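Local structure of rubisco operon transcriptional regulator (Synechocystis sp., 5Y2W) at residues Y23-P26 and R27-E31; S157-S160 and Q161-V165. The protein probably regulates transcription as a LysR-type repressor, its regulatory domain binding 2-phosphoglycolate as a signal that links carbon and nitrogen metabolism. All blocks are in the same frame, centred on the assembly; numbering follows the deposited sequence.

Interaction 1. Residues Y23-P26 and R27-E31; sequences YFIP and RLLGE
Phe24 and Leu28 sit one turn apart in the first coils of helix 24-35, and Leu28 CG lies over one face of the Phe24 ring, 4.2 Å from its centroid and 27° off the ring normal, a CH-pi contact. Leu28 CD1 reaches Phe24 CE2 on the rim of the ring at 3.7 Å. With CG anti to the backbone N (chi1 -173°), the phenyl ring of Phe24 stands off the helix where the branches of Leu28 and the end of Arg27 can reach it. Phe24 CD1 stands 3.6 Å from Arg27 NH2. Arg27 leaves the backbone extended and bends only at chi3 (61°), which brings the guanidinium back to the phenyl ring with the two planes 73° apart. On another flank Leu29 CG rests against Ile25 CG2 at 4.3 Å, a looser touch. Beneath these side chains the main chain repeats the i to i+4 pattern: Arg27 N to Tyr23 O is the long bond at 3.3 Å, whereas Leu29 N to Ile25 O closes to 2.8 Å. The helix is the crossover of a beta-alpha-beta unit between strands 11-18 and 39-46. Pro26 and Leu29 pack on strand 39-46, Leu28 and Leu29 face helix 199-211, and Pro26, Arg27 and Leu29 also touch the second subunit.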
loop_
_atom_site.group_PDB
_atom_site.type_symbol
_atom_site.label_atom_id
_atom_site.label_comp_id
_atom_site.label_asym_id
_atom_site.label_seq_id
_atom_site.Cartn_x
_atom_site.Cartn_y
_atom_site.Cartn_z
ATOM N N TYR A 23 -2.603 -0.525 8.503
ATOM C CA TYR A 23 -3.011 -1.790 9.147
ATOM C C TYR A 23 -3.763 -1.516 10.448
ATOM O O TYR A 23 -4.826 -2.078 10.693
ATOM C CB TYR A 23 -1.801 -2.665 9.456
ATOM C CG TYR A 23 -1.021 -3.102 8.244
ATOM C CD1 TYR A 23 -1.422 -4.226 7.496
ATOM C CD2 TYR A 23 0.151 -2.448 7.881
ATOM C CE1 TYR A 23 -0.686 -4.657 6.387
ATOM C CE2 TYR A 23 0.896 -2.864 6.785
ATOM C CZ TYR A 23 0.473 -3.970 6.038
ATOM O OH TYR A 23 1.221 -4.362 4.942
ATOM N N PHE A 24 -3.183 -0.623 11.252
ATOM C CA PHE A 24 -3.694 -0.258 12.568
ATOM C C PHE A 24 -5.068 0.348 12.538
ATOM O O PHE A 24 -5.969 -0.077 13.240
ATOM C CB PHE A 24 -2.790 0.771 13.171
ATOM C CG PHE A 24 -3.138 1.093 14.576
ATOM C CD1 PHE A 24 -2.874 0.184 15.563
ATOM C CD2 PHE A 24 -3.714 2.285 14.892
ATOM C CE1 PHE A 24 -3.189 0.456 16.866
ATOM C CE2 PHE A 24 -4.042 2.574 16.193
ATOM C CZ PHE A 24 -3.767 1.659 17.189
ATOM N N ILE A 25 -5.254 1.348 11.709
ATOM C CA ILE A 25 -6.468 2.073 11.759
ATOM C C ILE A 25 -7.633 1.208 11.348
ATOM O O ILE A 25 -8.632 1.157 12.068
ATOM C CB ILE A 25 -6.358 3.356 10.926
ATOM C CG1 ILE A 25 -5.404 4.312 11.612
ATOM C CG2 ILE A 25 -7.721 3.969 10.674
ATOM C CD1 ILE A 25 -5.898 4.856 12.951
ATOM N N PRO A 26 -7.512 0.488 10.224
ATOM C CA PRO A 26 -8.591 -0.423 9.886
ATOM C C PRO A 26 -8.939 -1.377 10.971
ATOM O O PRO A 26 -10.093 -1.691 11.129
ATOM C CB PRO A 26 -8.023 -1.204 8.709
ATOM C CG PRO A 26 -7.261 -0.115 8.005
ATOM C CD PRO A 26 -6.535 0.559 9.135
ATOM N N ARG A 27 -7.949 -1.898 11.677
ATOM C CA ARG A 27 -8.255 -2.865 12.702
ATOM C C ARG A 27 -9.058 -2.176 13.826
ATOM O O ARG A 27 -9.996 -2.741 14.322
ATOM C CB ARG A 27 -6.995 -3.464 13.244
ATOM C CG ARG A 27 -7.240 -4.539 14.277
ATOM C CD ARG A 27 -5.921 -5.166 14.683
ATOM N NE ARG A 27 -5.052 -4.160 15.279
ATOM C CZ ARG A 27 -3.810 -4.382 15.684
ATOM N NH1 ARG A 27 -3.273 -5.593 15.577
ATOM N NH2 ARG A 27 -3.109 -3.387 16.222
ATOM N N LEU A 28 -8.692 -0.947 14.186
ATOM C CA LEU A 28 -9.451 -0.143 15.153
ATOM C C LEU A 28 -10.843 0.218 14.681
ATOM O O LEU A 28 -11.748 0.345 15.489
ATOM C CB LEU A 28 -8.751 1.173 15.453
ATOM C CG LEU A 28 -7.628 1.223 16.480
ATOM C CD1 LEU A 28 -7.611 2.656 17.012
ATOM C CD2 LEU A 28 -7.766 0.210 17.628
ATOM N N LEU A 29 -11.017 0.435 13.389
ATOM C CA LEU A 29 -12.357 0.645 12.829
ATOM C C LEU A 29 -13.376 -0.456 13.127
ATOM O O LEU A 29 -14.565 -0.190 13.100
ATOM C CB LEU A 29 -12.283 0.844 11.321
ATOM C CG LEU A 29 -11.561 2.129 10.885
ATOM C CD1 LEU A 29 -11.631 2.315 9.364
ATOM C CD2 LEU A 29 -12.110 3.355 11.619
ATOM N N GLY A 30 -12.911 -1.668 13.401
ATOM C CA GLY A 30 -13.772 -2.820 13.559
ATOM C C GLY A 30 -14.580 -2.738 14.818
ATOM O O GLY A 30 -15.792 -2.936 14.788
ATOM N N GLU A 31 -13.915 -2.454 15.930
ATOM C CA GLU A 31 -14.629 -2.259 17.176
ATOM C C GLU A 31 -15.549 -1.036 17.019
ATOM O O GLU A 31 -16.740 -1.091 17.338
ATOM C CB GLU A 31 -13.664 -2.121 18.364
ATOM C CG GLU A 31 -14.335 -2.230 19.754
ATOM C CD GLU A 31 -14.136 -3.577 20.472
ATOM O OE1 GLU A 31 -13.380 -4.432 19.957
ATOM O OE2 GLU A 31 -14.725 -3.786 21.571
#

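Interaction 2. Residues S157-S160 and Q161-V165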
loop_
_atom_site.group_PDB
_atom_site.type_symbol
_atom_site.label_atom_id
_atom_site.label_comp_id
_atom_site.label_asym_id
_atom_site.label_seq_id
_atom_site.Cartn_x
_atom_site.Cartn_y
_atom_site.Cartn_z
ATOM N N SER A 157 16.683 -0.608 4.198
ATOM C CA SER A 157 15.876 0.602 4.185
ATOM C C SER A 157 15.537 1.014 5.625
ATOM O O SER A 157 15.917 0.355 6.574
ATOM C CB SER A 157 14.561 0.365 3.456
ATOM O OG SER A 157 13.999 1.614 3.017
ATOM N N VAL A 158 14.840 2.140 5.771
ATOM C CA VAL A 158 14.298 2.568 7.071
ATOM C C VAL A 158 12.822 2.724 6.818
ATOM O O VAL A 158 12.434 3.399 5.852
ATOM C CB VAL A 158 14.888 3.909 7.517
ATOM C CG1 VAL A 158 14.022 4.534 8.615
ATOM C CG2 VAL A 158 16.368 3.783 7.944
ATOM N N LEU A 159 12.019 2.043 7.625
ATOM C CA LEU A 159 10.587 2.114 7.517
ATOM C C LEU A 159 10.021 2.204 8.947
ATOM O O LEU A 159 10.692 1.836 9.915
ATOM C CB LEU A 159 10.045 0.816 6.891
ATOM C CG LEU A 159 10.370 0.385 5.457
ATOM C CD1 LEU A 159 9.800 -1.000 5.141
ATOM C CD2 LEU A 159 9.831 1.424 4.535
ATOM N N SER A 160 8.766 2.606 9.055
ATOM C CA SER A 160 8.014 2.475 10.303
ATOM C C SER A 160 7.994 1.061 10.751
ATOM O O SER A 160 7.677 0.159 9.978
ATOM C CB SER A 160 6.556 2.908 10.130
ATOM O OG SER A 160 5.884 2.722 11.353
ATOM N N GLN A 161 8.285 0.875 12.017
ATOM C CA GLN A 161 8.128 -0.405 12.660
ATOM C C GLN A 161 6.731 -0.969 12.561
ATOM O O GLN A 161 6.570 -2.178 12.636
ATOM C CB GLN A 161 8.444 -0.257 14.130
ATOM C CG GLN A 161 8.838 -1.560 14.794
ATOM C CD GLN A 161 9.774 -1.330 15.940
ATOM O OE1 GLN A 161 9.828 -0.244 16.485
ATOM N NE2 GLN A 161 10.503 -2.342 16.319
ATOM N N HIS A 162 5.709 -0.114 12.377
ATOM C CA HIS A 162 4.336 -0.618 12.193
ATOM C C HIS A 162 4.214 -1.433 10.924
ATOM O O HIS A 162 3.259 -2.178 10.801
ATOM C CB HIS A 162 3.321 0.523 12.140
ATOM C CG HIS A 162 3.258 1.311 13.417
ATOM N ND1 HIS A 162 2.751 0.784 14.578
ATOM C CD2 HIS A 162 3.671 2.563 13.727
ATOM C CE1 HIS A 162 2.857 1.670 15.555
ATOM N NE2 HIS A 162 3.417 2.759 15.065
ATOM N N THR A 163 5.145 -1.285 9.965
ATOM C CA THR A 163 5.019 -2.049 8.695
ATOM C C THR A 163 5.414 -3.518 8.895
ATOM O O THR A 163 5.058 -4.377 8.086
ATOM C CB THR A 163 5.904 -1.489 7.564
ATOM O OG1 THR A 163 7.268 -1.601 7.938
ATOM C CG2 THR A 163 5.567 -0.015 7.215
ATOM N N LEU A 164 6.172 -3.787 9.958
ATOM C CA LEU A 164 6.601 -5.150 10.313
ATOM C C LEU A 164 5.586 -5.999 11.109
ATOM O O LEU A 164 5.902 -7.096 11.506
ATOM C CB LEU A 164 7.896 -5.082 11.123
ATOM C CG LEU A 164 9.089 -4.377 10.461
ATOM C CD1 LEU A 164 10.193 -4.189 11.499
ATOM C CD2 LEU A 164 9.556 -5.140 9.210
ATOM N N VAL A 165 4.385 -5.488 11.322
ATOM C CA VAL A 165 3.340 -6.188 12.084
ATOM C C VAL A 165 2.776 -7.366 11.276
ATOM O O VAL A 165 2.347 -8.372 11.848
ATOM C CB VAL A 165 2.248 -5.168 12.512
ATOM C CG1 VAL A 165 1.049 -5.811 13.209
ATOM C CG2 VAL A 165 2.903 -4.081 13.360
#
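Thr163 turns back on the end of strand 157-160 and grips the carbonyl of Ser160 twice. Thr163 CB sits 3.4 Å from Ser160 O. From there Thr163 OG1 takes the position between the backbone N and the carbonyl carbon (chi1 63°), which carries it to 2.7 Å from Ser160 O, donating almost straight down the carbonyl bond, with Leu159 CB and CD1 both 3.8 Å from Thr163 OG1. The methyl, Thr163 CG2, lies 3.5 Å from Ser160 O. The second bond comes from the backbone: Thr163 N reaches Ser160 O at 2.9 Å from well above the carbonyl plane, 51° out of it. This is how an edge strand of the three-stranded antiparallel sheet passes into a single 3-10 turn, in a domain of the periplasmic-binding-protein type shared by LysR regulators. A valine in place of Thr163 would probably leave Ser160 O with the backbone N-H as its one donor within the turn, and nothing to tie the side chain's chi1 to that carbonyl. Ser160 answers with its own side chain. Its chi1 of 178° sets OG beside the carbonyl carbon, near the next amides, and Ser160 OG accepts from His162 N at 3.0 Å; it is also hydrogen-bonded to Asn82, a residue of the ligand pocket. At the edge of the imidazole, near its plane, Ser160 OG stands 3.2 Å from His162 CD2. Next to CD2 on the ring, NE2 is hydrogen-bonded to Asp81 O, and the ring stacks with Trp187.

In the fold
Interactions 1 and 2 have centres about 18 Å apart, yet they touch, through Tyr23 CD2 and His162 O at 4.3 Å, a packing contact between side chain and backbone. Interaction 1 sits on a helix packed against the five-stranded mixed sheet, interaction 2 at the end of an edge strand of the antiparallel one. Their relation to 2-phosphoglycolate differs: the side chain of Ser160 lies about 4 Å from the ligand and touches the pocket residue Thr20, whereas that of Tyr23 is about 11 Å away. Interaction 1 packs on the second subunit from both of its segments, while no other chain of the assembly touches interaction 2.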